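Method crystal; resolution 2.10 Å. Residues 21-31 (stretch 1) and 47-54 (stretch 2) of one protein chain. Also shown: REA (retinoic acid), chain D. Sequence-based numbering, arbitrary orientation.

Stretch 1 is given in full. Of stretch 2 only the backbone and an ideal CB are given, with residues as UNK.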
ATOM      1  N   PRO A  21     -14.772  27.604   1.714  1.00 31.44           N
ATOM      2  CA  PRO A  21     -15.829  26.639   1.402  1.00 31.22           C
ATOM      3  C   PRO A  21     -15.369  25.678   0.301  1.00 30.85           C
ATOM      4  O   PRO A  21     -14.648  26.081  -0.614  1.00 31.09           O
ATOM      5  CB  PRO A  21     -16.986  27.521   0.909  1.00 31.31           C
ATOM      6  CG  PRO A  21     -16.713  28.856   1.484  1.00 31.26           C
ATOM      7  CD  PRO A  21     -15.222  28.989   1.480  1.00 31.16           C
ATOM      8  N   TRP A  22     -15.776  24.418   0.434  1.00 30.66           N
ATOM      9  CA  TRP A  22     -15.346  23.300  -0.415  1.00 30.27           C
ATOM     10  C   TRP A  22     -13.825  23.050  -0.448  1.00 29.60           C
ATOM     11  O   TRP A  22     -13.369  22.021   0.047  1.00 29.48           O
ATOM     12  CB  TRP A  22     -15.963  23.371  -1.829  1.00 30.53           C
ATOM     13  CG  TRP A  22     -16.298  22.019  -2.355  1.00 31.14           C
ATOM     14  CD1 TRP A  22     -17.493  21.365  -2.230  1.00 31.53           C
ATOM     15  CD2 TRP A  22     -15.422  21.128  -3.057  1.00 31.42           C
ATOM     16  NE1 TRP A  22     -17.417  20.127  -2.825  1.00 32.02           N
ATOM     17  CE2 TRP A  22     -16.161  19.958  -3.344  1.00 30.99           C
ATOM     18  CE3 TRP A  22     -14.090  21.211  -3.490  1.00 32.52           C
ATOM     19  CZ2 TRP A  22     -15.611  18.873  -4.033  1.00 31.19           C
ATOM     20  CZ3 TRP A  22     -13.541  20.125  -4.177  1.00 32.09           C
ATOM     21  CH2 TRP A  22     -14.304  18.974  -4.437  1.00 30.72           C
ATOM     22  N   LEU A  23     -13.049  23.973  -1.018  1.00 29.25           N
ATOM     23  CA  LEU A  23     -11.593  23.788  -1.120  1.00 29.06           C
ATOM     24  C   LEU A  23     -10.941  23.451   0.232  1.00 28.43           C
ATOM     25  O   LEU A  23     -10.090  22.561   0.306  1.00 29.16           O
ATOM     26  CB  LEU A  23     -10.898  24.979  -1.792  1.00 28.99           C
ATOM     27  CG  LEU A  23      -9.380  24.857  -2.007  1.00 29.29           C
ATOM     28  CD1 LEU A  23      -9.021  23.880  -3.131  1.00 29.45           C
ATOM     29  CD2 LEU A  23      -8.753  26.218  -2.252  1.00 29.32           C
ATOM     30  N   GLY A  24     -11.347  24.153   1.286  1.00 27.76           N
ATOM     31  CA  GLY A  24     -10.859  23.891   2.639  1.00 26.40           C
ATOM     32  C   GLY A  24      -9.349  23.864   2.693  1.00 25.86           C
ATOM     33  O   GLY A  24      -8.696  24.755   2.168  1.00 25.66           O
ATOM     34  N   GLU A  25      -8.796  22.832   3.320  1.00 25.41           N
ATOM     35  CA  GLU A  25      -7.334  22.673   3.368  1.00 25.29           C
ATOM     36  C   GLU A  25      -6.842  21.594   2.398  1.00 24.44           C
ATOM     37  O   GLU A  25      -5.771  21.015   2.594  1.00 24.26           O
ATOM     38  CB  GLU A  25      -6.861  22.366   4.794  1.00 25.32           C
ATOM     39  CG  GLU A  25      -7.326  23.354   5.853  1.00 25.08           C
ATOM     40  CD  GLU A  25      -6.541  23.206   7.154  1.00 26.20           C
ATOM     41  OE1 GLU A  25      -6.792  22.247   7.922  1.00 25.78           O
ATOM     42  OE2 GLU A  25      -5.661  24.050   7.402  1.00 28.31           O
ATOM     43  N   THR A  26      -7.618  21.342   1.342  1.00 23.60           N
ATOM     44  CA  THR A  26      -7.285  20.298   0.369  1.00 22.59           C
ATOM     45  C   THR A  26      -5.907  20.514  -0.256  1.00 22.24           C
ATOM     46  O   THR A  26      -5.185  19.552  -0.496  1.00 22.08           O
ATOM     47  CB  THR A  26      -8.359  20.172  -0.764  1.00 22.57           C
ATOM     48  OG1 THR A  26      -9.675  20.075  -0.196  1.00 21.37           O
ATOM     49  CG2 THR A  26      -8.098  18.934  -1.613  1.00 22.95           C
ATOM     50  N   LEU A  27      -5.538  21.767  -0.519  1.00 22.03           N
ATOM     51  CA  LEU A  27      -4.242  22.039  -1.154  1.00 22.43           C
ATOM     52  C   LEU A  27      -3.070  21.708  -0.231  1.00 22.62           C
ATOM     53  O   LEU A  27      -2.030  21.249  -0.691  1.00 23.08           O
ATOM     54  CB  LEU A  27      -4.142  23.483  -1.664  1.00 22.58           C
ATOM     55  CG  LEU A  27      -5.098  24.015  -2.740  1.00 22.90           C
ATOM     56  CD1 LEU A  27      -4.871  25.533  -2.968  1.00 24.46           C
ATOM     57  CD2 LEU A  27      -4.958  23.269  -4.052  1.00 24.08           C
ATOM     58  N   ASN A  28      -3.246  21.943   1.068  1.00 22.96           N
ATOM     59  CA  ASN A  28      -2.217  21.611   2.063  1.00 23.28           C
ATOM     60  C   ASN A  28      -2.044  20.095   2.172  1.00 23.10           C
ATOM     61  O   ASN A  28      -0.929  19.586   2.139  1.00 22.86           O
ATOM     62  CB  ASN A  28      -2.568  22.235   3.413  1.00 23.15           C
ATOM     63  CG  ASN A  28      -2.876  23.734   3.305  1.00 23.97           C
ATOM     64  OD1 ASN A  28      -1.978  24.552   3.133  1.00 24.65           O
ATOM     65  ND2 ASN A  28      -4.143  24.087   3.402  1.00 25.21           N
ATOM     66  N   PHE A  29      -3.166  19.386   2.268  1.00 23.37           N
ATOM     67  CA  PHE A  29      -3.198  17.922   2.220  1.00 23.49           C
ATOM     68  C   PHE A  29      -2.458  17.346   1.002  1.00 23.72           C
ATOM     69  O   PHE A  29      -1.635  16.437   1.141  1.00 23.34           O
ATOM     70  CB  PHE A  29      -4.659  17.458   2.224  1.00 23.58           C
ATOM     71  CG  PHE A  29      -4.830  15.970   2.261  1.00 23.65           C
ATOM     72  CD1 PHE A  29      -4.595  15.258   3.436  1.00 22.76           C
ATOM     73  CD2 PHE A  29      -5.238  15.283   1.125  1.00 24.24           C
ATOM     74  CE1 PHE A  29      -4.758  13.876   3.481  1.00 24.01           C
ATOM     75  CE2 PHE A  29      -5.410  13.898   1.159  1.00 26.00           C
ATOM     76  CZ  PHE A  29      -5.168  13.192   2.341  1.00 24.50           C
ATOM     77  N   LEU A  30      -2.733  17.888  -0.184  1.00 23.73           N
ATOM     78  CA  LEU A  30      -2.149  17.347  -1.409  1.00 24.45           C
ATOM     79  C   LEU A  30      -0.677  17.719  -1.631  1.00 25.17           C
ATOM     80  O   LEU A  30       0.039  17.010  -2.337  1.00 24.71           O
ATOM     81  CB  LEU A  30      -2.998  17.715  -2.630  1.00 24.58           C
ATOM     82  CG  LEU A  30      -4.398  17.105  -2.731  1.00 24.43           C
ATOM     83  CD1 LEU A  30      -5.130  17.704  -3.928  1.00 24.86           C
ATOM     84  CD2 LEU A  30      -4.329  15.579  -2.828  1.00 23.76           C
ATOM     85  N   ASN A  31      -0.221  18.798  -0.997  1.00 26.14           N
ATOM     86  CA  ASN A  31       1.092  19.342  -1.283  1.00 27.14           C
ATOM     87  C   ASN A  31       2.102  19.407  -0.131  1.00 28.77           C
ATOM     88  O   ASN A  31       3.319  19.354  -0.368  1.00 28.72           O
ATOM     89  CB  ASN A  31       0.923  20.710  -1.937  1.00 26.94           C
ATOM     90  CG  ASN A  31       0.352  20.601  -3.340  1.00 25.77           C
ATOM     91  OD1 ASN A  31       1.074  20.304  -4.280  1.00 23.57           O
ATOM     92  ND2 ASN A  31      -0.948  20.809  -3.475  1.00 23.40           N
ATOM     93  N   UNK A  47      -7.887  16.536  15.612  1.00 24.21           N
ATOM     94  CA  UNK A  47      -8.138  17.787  14.907  1.00 23.93           C
ATOM     95  C   UNK A  47      -9.132  17.657  13.750  1.00 23.87           C
ATOM     96  O   UNK A  47      -9.346  16.557  13.237  1.00 23.91           O
ATOM     97  CB  UNK A  47      -6.815  18.342  14.376  1.00 23.93           C
ATOM     98  N   UNK A  48      -9.751  18.778  13.375  1.00 23.68           N
ATOM     99  CA  UNK A  48     -10.642  18.826  12.221  1.00 23.69           C
ATOM    100  C   UNK A  48     -10.097  19.694  11.072  1.00 23.47           C
ATOM    101  O   UNK A  48      -9.322  20.647  11.267  1.00 23.22           O
ATOM    102  CB  UNK A  48     -12.010  19.353  12.658  1.00 23.69           C
ATOM    103  N   UNK A  49     -10.510  19.340   9.864  1.00 23.09           N
ATOM    104  CA  UNK A  49     -10.153  20.089   8.682  1.00 22.77           C
ATOM    105  C   UNK A  49     -11.284  19.916   7.678  1.00 22.63           C
ATOM    106  O   UNK A  49     -12.321  19.333   7.995  1.00 22.26           O
ATOM    107  CB  UNK A  49      -8.811  19.630   8.108  1.00 22.77           C
ATOM    108  N   UNK A  50     -11.086  20.432   6.472  1.00 22.88           N
ATOM    109  CA  UNK A  50     -12.030  20.200   5.393  1.00 22.92           C
ATOM    110  C   UNK A  50     -11.246  19.788   4.163  1.00 22.65           C
ATOM    111  O   UNK A  50     -10.277  20.435   3.783  1.00 22.57           O
ATOM    112  CB  UNK A  50     -12.883  21.440   5.117  1.00 22.92           C
ATOM    113  N   UNK A  51     -11.643  18.672   3.574  1.00 22.86           N
ATOM    114  CA  UNK A  51     -10.938  18.142   2.420  1.00 23.36           C
ATOM    115  C   UNK A  51     -11.950  17.680   1.384  1.00 23.60           C
ATOM    116  O   UNK A  51     -12.898  16.988   1.718  1.00 23.60           O
ATOM    117  CB  UNK A  51     -10.009  16.996   2.823  1.00 23.36           C
ATOM    118  N   UNK A  52     -11.747  18.109   0.139  1.00 24.96           N
ATOM    119  CA  UNK A  52     -12.590  17.726  -1.011  1.00 25.37           C
ATOM    120  C   UNK A  52     -14.077  17.899  -0.694  1.00 25.64           C
ATOM    121  O   UNK A  52     -14.885  17.015  -0.986  1.00 26.38           O
ATOM    122  CB  UNK A  52     -12.313  16.277  -1.415  1.00 25.37           C
ATOM    123  N   UNK A  53     -14.405  19.012  -0.045  1.00 25.66           N
ATOM    124  CA  UNK A  53     -15.776  19.352   0.314  1.00 25.33           C
ATOM    125  C   UNK A  53     -16.359  18.678   1.541  1.00 25.27           C
ATOM    126  O   UNK A  53     -17.531  18.904   1.850  1.00 24.98           O
ATOM    127  CB  UNK A  53     -16.682  19.030  -0.876  1.00 25.33           C
ATOM    128  N   UNK A  54     -15.564  17.847   2.230  1.00 24.70           N
ATOM    129  CA  UNK A  54     -16.005  17.172   3.463  1.00 24.34           C
ATOM    130  C   UNK A  54     -15.249  17.636   4.714  1.00 23.77           C
ATOM    131  O   UNK A  54     -14.030  17.817   4.699  1.00 23.44           O
ATOM    132  CB  UNK A  54     -15.837  15.659   3.307  1.00 24.34           C
TER
HETATM  133  C1  REA D1445      -4.926   0.779  -1.257  1.00  9.60           C
HETATM  134  C2  REA D1445      -5.957  -0.151  -1.890  1.00  9.23           C
HETATM  135  C3  REA D1445      -7.371   0.336  -1.571  1.00 11.87           C
HETATM  136  C4  REA D1445      -7.630   1.673  -2.263  1.00 12.61           C
HETATM  137  C5  REA D1445      -6.473   2.641  -2.133  1.00 12.64           C
HETATM  138  C6  REA D1445      -5.213   2.232  -1.679  1.00 11.85           C
HETATM  139  C7  REA D1445      -4.142   3.235  -1.618  1.00 12.87           C
HETATM  140  C8  REA D1445      -4.113   4.200  -0.518  1.00 13.46           C
HETATM  141  C9  REA D1445      -3.117   5.290  -0.568  1.00 15.97           C
HETATM  142  C10 REA D1445      -3.410   6.444   0.257  1.00 17.23           C
HETATM  143  C11 REA D1445      -2.438   7.113   1.104  1.00 19.25           C
HETATM  144  C12 REA D1445      -3.081   7.936   2.128  1.00 21.37           C
HETATM  145  C13 REA D1445      -2.678   9.312   2.415  1.00 23.82           C
HETATM  146  C14 REA D1445      -3.341   9.879   3.522  1.00 26.04           C
HETATM  147  C15 REA D1445      -2.799  10.928   4.364  1.00 27.61           C
HETATM  148  C16 REA D1445      -5.014   0.695   0.279  1.00 10.58           C
HETATM  149  C17 REA D1445      -3.552   0.306  -1.733  1.00  9.65           C
HETATM  150  C18 REA D1445      -6.717   4.073  -2.540  1.00 14.68           C
HETATM  151  C19 REA D1445      -1.890   5.251  -1.447  1.00 15.51           C
HETATM  152  C20 REA D1445      -1.660  10.032   1.570  1.00 24.88           C
HETATM  153  O1  REA D1445      -1.645  11.355   4.189  1.00 32.86           O
HETATM  154  O2  REA D1445      -3.494  11.410   5.272  1.00 28.91           O

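Position 47 has extended strand angles (-133/157), and its CA-to-CB bond points toward stretch 1, yet nothing of that stretch lies within 5.5 Å of the ideal CB. The local evidence leaves the choice wide; the residue is Phe47, which makes no contact across the stretches. Position 48 points sideways with equally open space around its CB, so almost any strand residue would fit. It is Lys48; a water O lies 2.6 Å from Lys48 O and 2.8 Å from Glu25 OE1, within hydrogen-bonding reach of both.

Position 49 is more informative. Its CB points toward stretch 1 and sits 3.3 Å from Glu25 OE1, a carboxylate oxygen that can accept a hydrogen bond. A short side chain carrying a proton, serine or threonine, would suit. Thr49, with chi1 at 180° (t), donates from OG1 to Glu25 OE1 at 2.7 Å.

At position 50 the CB points sideways, 4.0 Å from Gly24 CA and 5.1 Å from Trp22 O. A long, flexible chain could run past the turn, and several polar or aliphatic types are possible. Arg50 does this: CG lies 3.9 Å from Trp22 O, and NH1 reaches 4.0 Å from Pro21 CA. Its backbone O accepts from Glu25 N (2.9 Å, 151°).

Position 51 also points sideways, 4.3 Å from Thr26 OG1 and 5.3 Å from Phe29 CG, so a branched aliphatic chain could reach the ring. Leu51 does so, with CD2 3.6 Å from Phe29 CB and CD1 4.1 Å from the centroid of the Phe29 ring, over one face.

Position 52 has positive phi (49/43), inside a type I' turn spanning 51 to 54. Asparagine or glycine would suit the backbone, but the CB, although pointing away, leaves a path to Thr26 and Leu30 for a large apolar group. With chi1 at -51° (m), Phe52 takes that path: Thr26 CG2 sits 3.6 Å from its ring centroid, over one face, and Leu30 CD2 lies at the ring edge, 4.0 Å from CZ. Phe52 N donates to Thr26 OG1 (2.9 Å, 172°).

Position 53 allows little choice. Phi is 80°, which favours glycine, and an ideal CB would lie 2.4 Å from Trp22 NE1, a clash. Gly53 lets its CA pack 3.5 Å from the centroid of the Trp22 five-membered ring, 5° off the normal, while Gly53 N gives a weak bond to Trp22 O (3.2 Å).

Position 54 points away into open space, permissive of polar chains; it is Lys54, without contact to stretch 1.

Stretch 2 (47-54) FKTRLFGK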
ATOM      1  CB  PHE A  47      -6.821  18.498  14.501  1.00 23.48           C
ATOM      2  CG  PHE A  47      -6.085  17.867  13.327  1.00 23.59           C
ATOM      3  CD1 PHE A  47      -6.472  18.141  12.006  1.00 21.17           C
ATOM      4  CD2 PHE A  47      -4.980  17.032  13.542  1.00 23.79           C
ATOM      5  CE1 PHE A  47      -5.793  17.576  10.925  1.00 21.66           C
ATOM      6  CE2 PHE A  47      -4.286  16.458  12.463  1.00 21.97           C
ATOM      7  CZ  PHE A  47      -4.689  16.734  11.153  1.00 23.07           C
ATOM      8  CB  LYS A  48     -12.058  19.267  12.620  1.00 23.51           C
ATOM      9  CG  LYS A  48     -12.195  20.762  12.880  1.00 24.24           C
ATOM     10  CD  LYS A  48     -13.593  21.120  13.340  1.00 24.77           C
ATOM     11  CE  LYS A  48     -13.624  22.533  13.891  1.00 26.39           C
ATOM     12  NZ  LYS A  48     -13.463  23.493  12.780  1.00 29.13           N
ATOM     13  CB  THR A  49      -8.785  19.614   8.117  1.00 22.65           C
ATOM     14  OG1 THR A  49      -8.448  20.365   6.945  1.00 23.79           O
ATOM     15  CG2 THR A  49      -8.808  18.137   7.785  1.00 22.70           C
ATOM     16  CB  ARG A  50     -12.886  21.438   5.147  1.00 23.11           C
ATOM     17  CG  ARG A  50     -13.717  21.423   3.855  1.00 24.07           C
ATOM     18  CD  ARG A  50     -14.490  22.712   3.741  1.00 25.34           C
ATOM     19  NE  ARG A  50     -15.561  22.777   4.732  1.00 27.55           N
ATOM     20  CZ  ARG A  50     -15.967  23.891   5.340  1.00 26.58           C
ATOM     21  NH1 ARG A  50     -15.381  25.052   5.081  1.00 27.13           N
ATOM     22  NH2 ARG A  50     -16.951  23.837   6.228  1.00 26.29           N
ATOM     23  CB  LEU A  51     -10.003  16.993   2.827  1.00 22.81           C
ATOM     24  CG  LEU A  51      -8.971  17.218   3.950  1.00 22.36           C
ATOM     25  CD1 LEU A  51      -8.353  15.876   4.362  1.00 20.94           C
ATOM     26  CD2 LEU A  51      -7.897  18.209   3.563  1.00 20.03           C
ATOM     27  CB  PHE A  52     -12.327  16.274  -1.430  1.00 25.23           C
ATOM     28  CG  PHE A  52     -10.874  15.939  -1.638  1.00 25.41           C
ATOM     29  CD1 PHE A  52     -10.294  16.062  -2.896  1.00 25.50           C
ATOM     30  CD2 PHE A  52     -10.096  15.475  -0.580  1.00 25.42           C
ATOM     31  CE1 PHE A  52      -8.962  15.746  -3.095  1.00 25.89           C
ATOM     32  CE2 PHE A  52      -8.763  15.145  -0.765  1.00 25.64           C
ATOM     33  CZ  PHE A  52      -8.190  15.287  -2.025  1.00 26.58           C
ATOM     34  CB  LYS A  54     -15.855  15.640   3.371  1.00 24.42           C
ATOM     35  CG  LYS A  54     -16.508  14.980   2.176  1.00 26.15           C
ATOM     36  CD  LYS A  54     -17.977  14.685   2.420  1.00 27.44           C
ATOM     37  CE  LYS A  54     -18.707  14.573   1.110  1.00 30.68           C
ATOM     38  NZ  LYS A  54     -17.866  13.864   0.100  1.00 31.01           N
TER
HETATM   39  O   HOH W   1      -7.179  21.946  10.689  1.00 19.92           O
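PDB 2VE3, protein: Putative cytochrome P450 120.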